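Local coordinates for IPT/TIG domain-containing protein (Bacteroides thetaiotaomicron, PDB 3TC9) that is of unknown function but is probably an auxiliary nutrient-binding protein built from an immunoglobulin-like IPT/TIG domain and a six-bladed beta-propeller, at residues S385-G390 / R422-G427. Residues are numbered along the deposited sequence; the frame is centred on the assembly and turned at random.
Sequences SGYNDG and RIRKIG
Tyr387 meets two arginines of strand 422-427, one on a face of its ring and one at its edge. The guanidinium of Arg422 lies flat on that face: the planes are 19° apart, and Arg422 CZ stands 3.9 Å from the centroid of the Tyr387 ring, 28° off the ring normal, so the group is both stacked and in cation-pi contact. Its chain, extended from CG to NE, crosses the tyrosine at about a right angle, bringing Arg422 CD within 3.6 Å of Tyr387 CE1. Although Arg422 NE is near the phenol oxygen, the angle is too poor for a hydrogen bond; Tyr387 OH bonds instead to Thr111, and Arg422 NH2 to Asn120. Tyr387 CG is anti to the backbone N, in a side chain whose CB already points toward the strand.

The CD1-CE1 edge of the same ring is turned to the guanidinium face of Arg424, with planes 73° apart; Tyr387 CE1 lies over the guanidinium centre, and Arg424 NH1 is 3.7 Å from Tyr387 CD1. In the propeller, strand 422-428 pairs with both 107-113 and 412-417, so one blade joins strands from the two ends of the propeller sequence, the Velcro closure of a beta-propeller; residues 385-390 lead into edge strand 390-391 and reach Arg422 and Arg424.

Arg424 is bent at chi2 and chi3, which set CD and NE, and its guanidinium ends beside Asn388 and Asp389. There Arg424 NH2 donates to Asn388 O at 2.8 Å, in the guanidinium plane but above the carbonyl plane, and to Asp389 OD1 at 2.7 Å on the anti side of the carboxylate, forming a salt bridge. Arg424 NE adds a weak bond to that oxygen at 3.2 Å. A second carboxylate, Asp417, meets Arg424 NH1, which would favour the buried positive charge, while Asp389 OD2 is hydrogen-bonded to Thr111 OG1, which also bonds Tyr387 OH.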
ATOM      1  N   SER B 385     -30.776   1.305 -11.132  1.00 33.23           N
ATOM      2  CA  SER B 385     -30.244   2.097 -12.232  1.00 33.11           C
ATOM      3  C   SER B 385     -30.536   3.584 -12.021  1.00 37.96           C
ATOM      4  O   SER B 385     -31.576   3.948 -11.445  1.00 38.01           O
ATOM      5  CB  SER B 385     -30.851   1.647 -13.551  1.00 33.69           C
ATOM      6  OG  SER B 385     -32.261   1.749 -13.493  1.00 37.95           O
ATOM      7  N   GLY B 386     -29.639   4.408 -12.528  1.00 33.14           N
ATOM      8  CA  GLY B 386     -29.783   5.853 -12.472  1.00 32.48           C
ATOM      9  C   GLY B 386     -28.467   6.540 -12.704  1.00 37.52           C
ATOM     10  O   GLY B 386     -27.508   5.931 -13.191  1.00 36.67           O
ATOM     11  N   TYR B 387     -28.426   7.828 -12.367  1.00 35.89           N
ATOM     12  CA  TYR B 387     -27.214   8.632 -12.499  1.00 35.51           C
ATOM     13  C   TYR B 387     -27.098   9.515 -11.269  1.00 38.22           C
ATOM     14  O   TYR B 387     -27.793  10.525 -11.148  1.00 37.65           O
ATOM     15  CB  TYR B 387     -27.200   9.435 -13.819  1.00 36.79           C
ATOM     16  CG  TYR B 387     -26.029  10.387 -13.906  1.00 37.16           C
ATOM     17  CD1 TYR B 387     -24.721   9.921 -13.827  1.00 37.42           C
ATOM     18  CD2 TYR B 387     -26.231  11.765 -14.035  1.00 37.57           C
ATOM     19  CE1 TYR B 387     -23.638  10.798 -13.857  1.00 37.64           C
ATOM     20  CE2 TYR B 387     -25.155  12.651 -14.079  1.00 37.69           C
ATOM     21  CZ  TYR B 387     -23.857  12.161 -13.984  1.00 41.50           C
ATOM     22  OH  TYR B 387     -22.776  13.013 -14.025  1.00 36.94           O
ATOM     23  N   ASN B 388     -26.271   9.075 -10.315  1.00 34.04           N
ATOM     24  CA  ASN B 388     -26.039   9.765  -9.060  1.00 32.13           C
ATOM     25  C   ASN B 388     -24.614   9.597  -8.614  1.00 34.61           C
ATOM     26  O   ASN B 388     -24.094   8.484  -8.629  1.00 34.34           O
ATOM     27  CB  ASN B 388     -26.986   9.252  -7.985  1.00 29.58           C
ATOM     28  CG  ASN B 388     -28.408   9.710  -8.165  1.00 45.60           C
ATOM     29  OD1 ASN B 388     -29.228   8.987  -8.700  1.00 37.51           O
ATOM     30  ND2 ASN B 388     -28.734  10.938  -7.744  1.00 40.19           N
ATOM     31  N   ASP B 389     -23.972  10.711  -8.233  1.00 30.37           N
ATOM     32  CA  ASP B 389     -22.608  10.735  -7.705  1.00 30.47           C
ATOM     33  C   ASP B 389     -22.701  10.726  -6.172  1.00 31.73           C
ATOM     34  O   ASP B 389     -23.811  10.762  -5.645  1.00 29.88           O
ATOM     35  CB  ASP B 389     -21.827  11.960  -8.252  1.00 32.19           C
ATOM     36  CG  ASP B 389     -21.377  11.873  -9.728  1.00 47.69           C
ATOM     37  OD1 ASP B 389     -21.101  10.737 -10.216  1.00 46.50           O
ATOM     38  OD2 ASP B 389     -21.164  12.938 -10.346  1.00 56.48           O
ATOM     39  N   GLY B 390     -21.569  10.599  -5.480  1.00 30.69           N
ATOM     40  CA  GLY B 390     -21.543  10.603  -4.015  1.00 30.45           C
ATOM     41  C   GLY B 390     -21.145   9.324  -3.329  1.00 34.22           C
ATOM     42  O   GLY B 390     -20.332   8.551  -3.856  1.00 32.27           O
ATOM     43  N   ARG B 422     -20.999   8.358 -19.861  1.00 35.49           N
ATOM     44  CA  ARG B 422     -19.914   8.952 -19.100  1.00 33.88           C
ATOM     45  C   ARG B 422     -18.922   7.936 -18.594  1.00 36.54           C
ATOM     46  O   ARG B 422     -19.249   6.764 -18.430  1.00 34.73           O
ATOM     47  CB  ARG B 422     -20.503   9.698 -17.875  1.00 31.50           C
ATOM     48  CG  ARG B 422     -21.267  11.000 -18.204  1.00 36.88           C
ATOM     49  CD  ARG B 422     -22.251  11.279 -17.101  1.00 39.68           C
ATOM     50  NE  ARG B 422     -22.956  12.570 -17.193  1.00 35.83           N
ATOM     51  CZ  ARG B 422     -24.238  12.700 -17.546  1.00 50.24           C
ATOM     52  NH1 ARG B 422     -24.944  11.641 -17.917  1.00 31.13           N
ATOM     53  NH2 ARG B 422     -24.814  13.894 -17.546  1.00 37.61           N
ATOM     54  N   ILE B 423     -17.712   8.432 -18.288  1.00 34.57           N
ATOM     55  CA  ILE B 423     -16.651   7.719 -17.596  1.00 33.49           C
ATOM     56  C   ILE B 423     -16.788   8.171 -16.143  1.00 35.35           C
ATOM     57  O   ILE B 423     -16.681   9.367 -15.845  1.00 34.38           O
ATOM     58  CB  ILE B 423     -15.219   7.924 -18.194  1.00 36.75           C
ATOM     59  CG1 ILE B 423     -15.165   7.578 -19.709  1.00 38.60           C
ATOM     60  CG2 ILE B 423     -14.160   7.141 -17.396  1.00 36.52           C
ATOM     61  CD1 ILE B 423     -15.491   6.135 -20.113  1.00 39.25           C
ATOM     62  N   ARG B 424     -17.121   7.249 -15.261  1.00 29.95           N
ATOM     63  CA  ARG B 424     -17.261   7.614 -13.853  1.00 29.05           C
ATOM     64  C   ARG B 424     -15.948   7.345 -13.133  1.00 34.68           C
ATOM     65  O   ARG B 424     -15.126   6.557 -13.604  1.00 37.12           O
ATOM     66  CB  ARG B 424     -18.431   6.878 -13.196  1.00 26.66           C
ATOM     67  CG  ARG B 424     -19.727   6.911 -14.001  1.00 29.70           C
ATOM     68  CD  ARG B 424     -20.499   8.234 -13.924  1.00 29.62           C
ATOM     69  NE  ARG B 424     -20.944   8.559 -12.569  1.00 31.42           N
ATOM     70  CZ  ARG B 424     -22.005   8.028 -11.961  1.00 42.19           C
ATOM     71  NH1 ARG B 424     -22.725   7.083 -12.561  1.00 26.97           N
ATOM     72  NH2 ARG B 424     -22.324   8.400 -10.735  1.00 30.20           N
ATOM     73  N   LYS B 425     -15.717   8.036 -12.028  1.00 30.44           N
ATOM     74  CA  LYS B 425     -14.508   7.837 -11.247  1.00 29.31           C
ATOM     75  C   LYS B 425     -14.867   7.448  -9.807  1.00 33.86           C
ATOM     76  O   LYS B 425     -15.844   7.961  -9.266  1.00 33.56           O
ATOM     77  CB  LYS B 425     -13.645   9.106 -11.276  1.00 30.45           C
ATOM     78  CG  LYS B 425     -12.327   9.010 -10.495  1.00 40.80           C
ATOM     79  CD  LYS B 425     -11.637  10.361 -10.469  1.00 47.91           C
ATOM     80  CE  LYS B 425     -10.475  10.438  -9.517  1.00 66.68           C
ATOM     81  NZ  LYS B 425     -10.889  10.574  -8.095  1.00 80.40           N
ATOM     82  N   ILE B 426     -14.093   6.539  -9.201  1.00 30.72           N
ATOM     83  CA  ILE B 426     -14.245   6.193  -7.785  1.00 31.11           C
ATOM     84  C   ILE B 426     -12.896   6.381  -7.156  1.00 35.71           C
ATOM     85  O   ILE B 426     -11.980   5.648  -7.479  1.00 32.20           O
ATOM     86  CB  ILE B 426     -14.828   4.790  -7.471  1.00 34.16           C
ATOM     87  CG1 ILE B 426     -16.168   4.537  -8.167  1.00 33.30           C
ATOM     88  CG2 ILE B 426     -14.908   4.550  -5.944  1.00 34.90           C
ATOM     89  CD1 ILE B 426     -16.640   3.105  -8.048  1.00 34.92           C
ATOM     90  N   GLY B 427     -12.782   7.379  -6.286  1.00 35.88           N
ATOM     91  CA  GLY B 427     -11.539   7.689  -5.580  1.00 36.16           C
ATOM     92  C   GLY B 427     -11.849   8.450  -4.308  1.00 40.57           C
ATOM     93  O   GLY B 427     -13.007   8.798  -4.082  1.00 38.80           O
TER